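Local coordinates for mitochondrial RNA-binding protein 1 (Trypanosoma brucei, PDB 2GIA), which binds guide RNA together with its partner MRP2 and probably acts as an RNA matchmaker in mitochondrial RNA editing in trypanosomes, at residues 136-139 and 140-144; 76-79 and 80-84; 17-21 and 22-26. All blocks are in the same frame, centred on the assembly; numbering follows the deposited sequence.

How the contacts relate
Contacts 1 and 2 lie on two helices that pack together: contact 1 belongs to helix 130-145, and contact 2 takes in the end of helix 71-81 and the turn that follows it. Their centres are about 11 Å apart. Leu139 of contact 1 meets Leu77, Val78 and Cys81 of contact 2, and Glu136 also reaches Cys81. Contact 3, the loop 17-26, is remote, its centre about 28 Å from that of contact 1 and about 30 Å from that of contact 2, on the other side of the chain's centre. The helical contacts both border chains of mitochondrial RNA-binding protein 2, whereas no other chain of the assembly touches contact 3.

Contact 1: 136-139 and 140-144; sequences EHFL and ESALD
With chi1 at -173°, Phe138 turns CG away from its backbone N, which leaves CE1 4.3 Å from CB of Ala142, one turn further on. The methyl approaches the ring obliquely, a light apolar touch. Glu140 takes the other common helical setting, CG beside its own N (chi1 -62°), which brings CG to 3.2 Å from the carbonyl O of Glu136; the chain, extended beyond CG, runs back along the helix toward the Glu136 end.

Four backbone bonds tie the two turns, from the N of Glu140, Ser141, Ala142 and Leu143 to the O of Glu136, His137, Phe138 and Leu139 in that order; Ala142 N lies 2.8 Å from Phe138 O. Ser141 OG sits 3.0 Å from His137 O and is hydrogen-bonded to His185 of a chain of mitochondrial RNA-binding protein 2. His137 NE2 bonds to Glu110 of that same chain, while the carboxylate of Glu136 hydrogen-bonds with Tyr106 and forms a salt bridge with Arg112 of the partner chain.

Phe138 and Ala142 lie against strand 26-33, and Leu139 packs on helix 71-81. This is an amphipathic alpha helix with i to i+4 bonding: Phe138, Leu139 and Ala142 face the sheet and helix 71-81, and Glu136, His137 and Ser141 bond to the partner chain at an interface of the MRP1/MRP2 assembly, where Phe138 also meets Phe190 of that chain.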
loop_
_atom_site.group_PDB
_atom_site.type_symbol
_atom_site.label_atom_id
_atom_site.label_comp_id
_atom_site.label_asym_id
_atom_site.label_seq_id
_atom_site.Cartn_x
_atom_site.Cartn_y
_atom_site.Cartn_z
ATOM N N GLU B 136 -10.988 -7.346 2.285
ATOM C CA GLU B 136 -10.185 -6.759 1.210
ATOM C C GLU B 136 -8.879 -6.154 1.760
ATOM O O GLU B 136 -7.793 -6.406 1.203
ATOM C CB GLU B 136 -10.976 -5.632 0.492
ATOM C CG GLU B 136 -12.162 -6.133 -0.370
ATOM C CD GLU B 136 -13.121 -5.021 -0.813
ATOM O OE1 GLU B 136 -13.927 -5.282 -1.727
ATOM O OE2 GLU B 136 -13.087 -3.897 -0.239
ATOM N N HIS B 137 -8.976 -5.332 2.817
ATOM C CA HIS B 137 -7.759 -4.718 3.361
ATOM C C HIS B 137 -6.764 -5.756 3.879
ATOM O O HIS B 137 -5.548 -5.620 3.681
ATOM C CB HIS B 137 -8.119 -3.730 4.471
ATOM C CG HIS B 137 -8.586 -2.399 3.945
ATOM N ND1 HIS B 137 -7.822 -1.259 4.025
ATOM C CD2 HIS B 137 -9.708 -2.061 3.260
ATOM C CE1 HIS B 137 -8.446 -0.272 3.399
ATOM N NE2 HIS B 137 -9.591 -0.740 2.922
ATOM N N PHE B 138 -7.292 -6.801 4.533
ATOM C CA PHE B 138 -6.432 -7.845 5.073
ATOM C C PHE B 138 -5.706 -8.580 3.954
ATOM O O PHE B 138 -4.521 -8.850 4.048
ATOM C CB PHE B 138 -7.266 -8.873 5.904
ATOM C CG PHE B 138 -6.421 -9.887 6.628
ATOM C CD1 PHE B 138 -6.015 -11.073 5.995
ATOM C CD2 PHE B 138 -5.939 -9.602 7.909
ATOM C CE1 PHE B 138 -5.113 -11.988 6.633
ATOM C CE2 PHE B 138 -5.043 -10.497 8.565
ATOM C CZ PHE B 138 -4.627 -11.703 7.920
ATOM N N LEU B 139 -6.434 -8.952 2.909
ATOM C CA LEU B 139 -5.802 -9.674 1.817
ATOM C C LEU B 139 -4.749 -8.792 1.100
ATOM O O LEU B 139 -3.686 -9.289 0.743
ATOM C CB LEU B 139 -6.862 -10.142 0.815
ATOM C CG LEU B 139 -7.889 -11.180 1.377
ATOM C CD1 LEU B 139 -9.032 -11.375 0.339
ATOM C CD2 LEU B 139 -7.185 -12.538 1.658
ATOM N N GLU B 140 -5.044 -7.506 0.881
ATOM C CA GLU B 140 -4.059 -6.662 0.174
ATOM C C GLU B 140 -2.830 -6.483 1.065
ATOM O O GLU B 140 -1.681 -6.496 0.610
ATOM C CB GLU B 140 -4.673 -5.287 -0.201
ATOM C CG GLU B 140 -5.845 -5.469 -1.155
ATOM C CD GLU B 140 -6.251 -4.197 -1.883
ATOM O OE1 GLU B 140 -7.331 -4.190 -2.534
ATOM O OE2 GLU B 140 -5.487 -3.210 -1.801
ATOM N N SER B 141 -3.075 -6.321 2.345
ATOM C CA SER B 141 -1.954 -6.188 3.277
ATOM C C SER B 141 -1.123 -7.466 3.291
ATOM O O SER B 141 0.121 -7.431 3.242
ATOM C CB SER B 141 -2.443 -5.912 4.715
ATOM O OG SER B 141 -2.938 -4.586 4.863
ATOM N N ALA B 142 -1.800 -8.602 3.376
ATOM C CA ALA B 142 -1.073 -9.870 3.472
ATOM C C ALA B 142 -0.251 -10.129 2.234
ATOM O O ALA B 142 0.906 -10.582 2.329
ATOM C CB ALA B 142 -2.066 -11.052 3.718
ATOM N N LEU B 143 -0.827 -9.851 1.064
ATOM C CA LEU B 143 -0.065 -10.102 -0.155
ATOM C C LEU B 143 1.156 -9.146 -0.180
ATOM O O LEU B 143 2.292 -9.551 -0.488
ATOM C CB LEU B 143 -0.939 -9.861 -1.404
ATOM C CG LEU B 143 -0.212 -10.018 -2.761
ATOM C CD1 LEU B 143 0.368 -11.432 -2.933
ATOM C CD2 LEU B 143 -1.193 -9.793 -3.869
ATOM N N ASP B 144 0.951 -7.878 0.172
ATOM C CA ASP B 144 2.112 -6.964 0.145
ATOM C C ASP B 144 3.240 -7.355 1.125
ATOM O O ASP B 144 4.437 -7.223 0.818
ATOM C CB ASP B 144 1.657 -5.530 0.449
ATOM C CG ASP B 144 0.966 -4.878 -0.732
ATOM O OD1 ASP B 144 0.870 -5.537 -1.788
ATOM O OD2 ASP B 144 0.522 -3.709 -0.619
#

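Contact 2: 76-79 and 80-84; sequences YLVG and VCKER
Val78 and Lys82 lie side by side one turn apart, their side chains pointing the same way. CG1 of Val78 meets the aliphatic length of the lysine, 3.8 Å from both Lys82 CD and Lys82 CE. The lysine starts with CG beside its own backbone N and runs extended to CE; only the last torsion bends (chi4 -61°), carrying NZ off at an angle beyond the valine. The methylenes nearer the backbone stay close to the chain, with Lys82 CG 3.5 Å from Val78 O. Beneath this pair, Lys82 N bonds to Val78 O at 2.9 Å, the donor nearly along the C=O axis.

The helix ends here in a Schellman motif. Glu83, with positive phi (65°), turns the chain back on the last turn, where Arg84 N bonds to Gly79 O at 2.8 Å and Glu83 N to Val80 O at 3.1 Å. CB of Arg84 thus comes to 3.7 Å from Gly79 O, and the extended arginine leads away from the glycine.

Val80 points to another side, its CG2 lying 3.6 Å from Tyr76 O while the residue packs on Phe99 of strand 96-101. Leu77 and Cys81 turn to Leu139 of helix 130-145. Tyr76 stacks on His88 and gives its OH to a hydrogen bond with Asp169 of a chain of mitochondrial RNA-binding protein 2; Glu83 pairs with Lys101, whose NZ also bonds to Cys81 O.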
loop_
_atom_site.group_PDB
_atom_site.type_symbol
_atom_site.label_atom_id
_atom_site.label_comp_id
_atom_site.label_asym_id
_atom_site.label_seq_id
_atom_site.Cartn_x
_atom_site.Cartn_y
_atom_site.Cartn_z
ATOM N N TYR B 76 -4.718 -14.861 -5.992
ATOM C CA TYR B 76 -5.993 -15.031 -6.685
ATOM C C TYR B 76 -7.114 -14.375 -5.923
ATOM O O TYR B 76 -7.987 -13.779 -6.538
ATOM C CB TYR B 76 -6.335 -16.533 -6.894
ATOM C CG TYR B 76 -5.892 -17.028 -8.260
ATOM C CD1 TYR B 76 -6.500 -16.540 -9.402
ATOM C CD2 TYR B 76 -4.844 -17.924 -8.396
ATOM C CE1 TYR B 76 -6.078 -16.928 -10.663
ATOM C CE2 TYR B 76 -4.401 -18.318 -9.674
ATOM C CZ TYR B 76 -5.040 -17.808 -10.791
ATOM O OH TYR B 76 -4.657 -18.186 -12.051
ATOM N N LEU B 77 -7.098 -14.465 -4.586
ATOM C CA LEU B 77 -8.178 -13.844 -3.824
ATOM C C LEU B 77 -8.132 -12.330 -4.007
ATOM O O LEU B 77 -9.171 -11.678 -4.095
ATOM C CB LEU B 77 -8.062 -14.188 -2.320
ATOM C CG LEU B 77 -8.137 -15.669 -1.904
ATOM C CD1 LEU B 77 -8.575 -15.777 -0.431
ATOM C CD2 LEU B 77 -9.046 -16.485 -2.826
ATOM N N VAL B 78 -6.925 -11.752 -4.054
ATOM C CA VAL B 78 -6.854 -10.307 -4.265
ATOM C C VAL B 78 -7.395 -10.011 -5.684
ATOM O O VAL B 78 -8.141 -9.042 -5.881
ATOM C CB VAL B 78 -5.399 -9.802 -4.100
ATOM C CG1 VAL B 78 -5.304 -8.320 -4.525
ATOM C CG2 VAL B 78 -5.034 -9.927 -2.606
ATOM N N GLY B 79 -7.038 -10.855 -6.651
ATOM C CA GLY B 79 -7.551 -10.684 -7.999
ATOM C C GLY B 79 -9.087 -10.711 -8.056
ATOM O O GLY B 79 -9.710 -10.010 -8.883
ATOM N N VAL B 80 -9.720 -11.530 -7.214
ATOM C CA VAL B 80 -11.194 -11.574 -7.172
ATOM C C VAL B 80 -11.692 -10.257 -6.576
ATOM O O VAL B 80 -12.677 -9.683 -7.041
ATOM C CB VAL B 80 -11.713 -12.781 -6.279
ATOM C CG1 VAL B 80 -13.224 -12.586 -5.916
ATOM C CG2 VAL B 80 -11.541 -14.085 -7.023
ATOM N N CYS B 81 -11.011 -9.768 -5.544
ATOM C CA CYS B 81 -11.418 -8.488 -4.936
ATOM C C CYS B 81 -11.354 -7.343 -5.951
ATOM O O CYS B 81 -12.209 -6.418 -5.957
ATOM C CB CYS B 81 -10.468 -8.126 -3.779
ATOM S SG CYS B 81 -10.762 -9.196 -2.316
ATOM N N LYS B 82 -10.315 -7.419 -6.780
ATOM C CA LYS B 82 -10.033 -6.402 -7.808
ATOM C C LYS B 82 -10.826 -6.616 -9.079
ATOM O O LYS B 82 -10.731 -5.815 -10.023
ATOM C CB LYS B 82 -8.533 -6.429 -8.099
ATOM C CG LYS B 82 -7.726 -5.717 -6.998
ATOM C CD LYS B 82 -6.221 -5.830 -7.225
ATOM C CE LYS B 82 -5.469 -4.946 -6.225
ATOM N NZ LYS B 82 -5.872 -3.506 -6.412
ATOM N N GLU B 83 -11.606 -7.696 -9.095
ATOM C CA GLU B 83 -12.449 -8.050 -10.226
ATOM C C GLU B 83 -11.661 -8.405 -11.490
ATOM O O GLU B 83 -12.108 -8.148 -12.600
ATOM C CB GLU B 83 -13.459 -6.906 -10.503
ATOM C CG GLU B 83 -14.246 -6.560 -9.248
ATOM C CD GLU B 83 -15.241 -5.424 -9.395
ATOM O OE1 GLU B 83 -15.890 -5.111 -8.384
ATOM O OE2 GLU B 83 -15.381 -4.842 -10.494
ATOM N N ARG B 84 -10.484 -8.995 -11.326
ATOM C CA ARG B 84 -9.701 -9.427 -12.489
ATOM C C ARG B 84 -10.103 -10.851 -12.831
ATOM O O ARG B 84 -9.813 -11.351 -13.916
ATOM C CB ARG B 84 -8.221 -9.337 -12.187
ATOM C CG ARG B 84 -7.739 -7.896 -12.097
ATOM C CD ARG B 84 -6.230 -7.874 -11.982
ATOM N NE ARG B 84 -5.657 -6.536 -11.808
ATOM C CZ ARG B 84 -4.349 -6.281 -11.881
ATOM N NH1 ARG B 84 -3.481 -7.258 -12.129
ATOM N NH2 ARG B 84 -3.900 -5.044 -11.696
#

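Contact 3: 17-21 and 22-26; sequences DVRDD and PAEGT. Unlike the reference sequence in segment 22-26: Glu24 (reference Leu).
A beta hairpin joins the neighbouring antiparallel strands 12-17 and 26-33, and residues 18-25 form its loop. Asp17 and Thr26 close it as a hydrogen-bonded pair: Asp17 N meets Thr26 O at 2.9 Å, almost straight out from the carbonyl, while the return bond from Thr26 N to Asp17 O is longer and approaches well off the carbonyl plane.

At the far end, Asp21 makes an Asx turn. Its OD1 accepts Ala23 N at 3.1 Å through the anti lone pair, while its backbone O takes Glu24 N at 2.8 Å, so one residue steadies the entry to the short 3-10 segment 22-24 by side chain and main chain together.

Between these ends Arg19 folds back over the loop. A bend at chi2 (-64°) lays CG 3.6 Å from Gly25 N and turns the guanidinium towards Asp17. NE forms a salt bridge with Asp17 OD2 at 2.9 Å, close to the guanidinium plane and on the syn side of the carboxylate, though 34° out of the carboxylate plane. NH2 adds a weak bond to the other oxygen, OD1. Glu24 O lies over one guanidinium face, and Glu24, leucine in the reference sequence, places its CB 3.6 Å from Arg19 NH1; its carboxylate, nearly perpendicular to the guanidinium, stays apart, with Glu24 OE2 5.3 Å from Arg19 NH1.

A water joins the parts, donating to Asp17 OD1 and to Glu24 O and accepting from Thr26 OG1. The carboxylate of Asp17 is therefore held by the arginine and by the water, and its negative charge, with that carbonyl above the guanidinium, probably stabilises the positive charge of Arg19 on this surface loop.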
loop_
_atom_site.group_PDB
_atom_site.type_symbol
_atom_site.label_atom_id
_atom_site.label_comp_id
_atom_site.label_asym_id
_atom_site.label_seq_id
_atom_site.Cartn_x
_atom_site.Cartn_y
_atom_site.Cartn_z
ATOM N N ASP B 17 -19.731 -13.963 15.553
ATOM C CA ASP B 17 -21.143 -13.915 15.233
ATOM C C ASP B 17 -21.917 -14.779 16.246
ATOM O O ASP B 17 -22.303 -15.904 15.968
ATOM C CB ASP B 17 -21.331 -14.433 13.811
ATOM C CG ASP B 17 -22.759 -14.305 13.324
ATOM O OD1 ASP B 17 -23.090 -14.957 12.304
ATOM O OD2 ASP B 17 -23.538 -13.566 13.959
ATOM N N VAL B 18 -22.131 -14.234 17.425
ATOM C CA VAL B 18 -22.840 -14.973 18.477
ATOM C C VAL B 18 -24.356 -14.816 18.266
ATOM O O VAL B 18 -24.828 -13.689 18.114
ATOM C CB VAL B 18 -22.467 -14.395 19.852
ATOM C CG1 VAL B 18 -23.272 -15.099 20.948
ATOM C CG2 VAL B 18 -20.982 -14.532 20.091
ATOM N N ARG B 19 -25.094 -15.938 18.292
ATOM C CA ARG B 19 -26.553 -15.979 18.067
ATOM C C ARG B 19 -27.336 -16.518 19.249
ATOM O O ARG B 19 -26.787 -17.227 20.097
ATOM C CB ARG B 19 -26.907 -16.882 16.880
ATOM C CG ARG B 19 -26.170 -16.588 15.579
ATOM C CD ARG B 19 -26.547 -15.194 15.077
ATOM N NE ARG B 19 -26.082 -14.997 13.724
ATOM C CZ ARG B 19 -26.624 -15.575 12.663
ATOM N NH1 ARG B 19 -27.670 -16.381 12.791
ATOM N NH2 ARG B 19 -26.082 -15.380 11.478
ATOM N N ASP B 20 -28.628 -16.184 19.292
ATOM C CA ASP B 20 -29.505 -16.689 20.353
ATOM C C ASP B 20 -29.621 -18.193 20.123
ATOM O O ASP B 20 -29.724 -18.967 21.064
ATOM C CB ASP B 20 -30.877 -16.015 20.289
ATOM C CG ASP B 20 -30.795 -14.518 20.544
ATOM O OD1 ASP B 20 -30.088 -14.116 21.501
ATOM O OD2 ASP B 20 -31.439 -13.749 19.795
ATOM N N ASP B 21 -29.598 -18.606 18.857
ATOM C CA ASP B 21 -29.621 -20.030 18.559
ATOM C C ASP B 21 -28.183 -20.469 18.259
ATOM O O ASP B 21 -27.714 -20.320 17.127
ATOM C CB ASP B 21 -30.483 -20.339 17.338
ATOM C CG ASP B 21 -30.834 -21.819 17.242
ATOM O OD1 ASP B 21 -29.925 -22.661 17.421
ATOM O OD2 ASP B 21 -32.021 -22.140 17.000
ATOM N N PRO B 22 -27.493 -21.055 19.253
ATOM C CA PRO B 22 -26.103 -21.550 19.184
ATOM C C PRO B 22 -25.814 -22.236 17.866
ATOM O O PRO B 22 -24.727 -22.101 17.292
ATOM C CB PRO B 22 -26.029 -22.555 20.323
ATOM C CG PRO B 22 -27.036 -22.032 21.301
ATOM C CD PRO B 22 -28.178 -21.601 20.438
ATOM N N ALA B 23 -26.794 -22.972 17.369
ATOM C CA ALA B 23 -26.582 -23.716 16.132
ATOM C C ALA B 23 -26.090 -22.857 14.955
ATOM O O ALA B 23 -25.332 -23.316 14.124
ATOM C CB ALA B 23 -27.879 -24.457 15.727
ATOM N N GLU B 24 -26.544 -21.620 14.905
ATOM C CA GLU B 24 -26.195 -20.720 13.828
ATOM C C GLU B 24 -24.968 -19.834 14.065
ATOM O O GLU B 24 -24.478 -19.192 13.128
ATOM C CB GLU B 24 -27.409 -19.849 13.526
ATOM C CG GLU B 24 -28.634 -20.649 13.083
ATOM C CD GLU B 24 -28.407 -21.385 11.763
ATOM O OE1 GLU B 24 -27.518 -22.268 11.704
ATOM O OE2 GLU B 24 -29.116 -21.078 10.774
ATOM N N GLY B 25 -24.478 -19.787 15.304
ATOM C CA GLY B 25 -23.326 -18.950 15.615
ATOM C C GLY B 25 -21.964 -19.513 15.224
ATOM O O GLY B 25 -21.753 -20.731 15.175
ATOM N N THR B 26 -21.016 -18.607 14.955
ATOM C CA THR B 26 -19.663 -19.008 14.577
ATOM C C THR B 26 -18.688 -17.908 14.923
ATOM O O THR B 26 -19.070 -16.748 15.095
ATOM C CB THR B 26 -19.524 -19.165 13.027
ATOM O OG1 THR B 26 -19.855 -17.898 12.410
ATOM C CG2 THR B 26 -20.457 -20.252 12.486
HETATM O O HOH W 1 -22.665 -17.443 12.032
#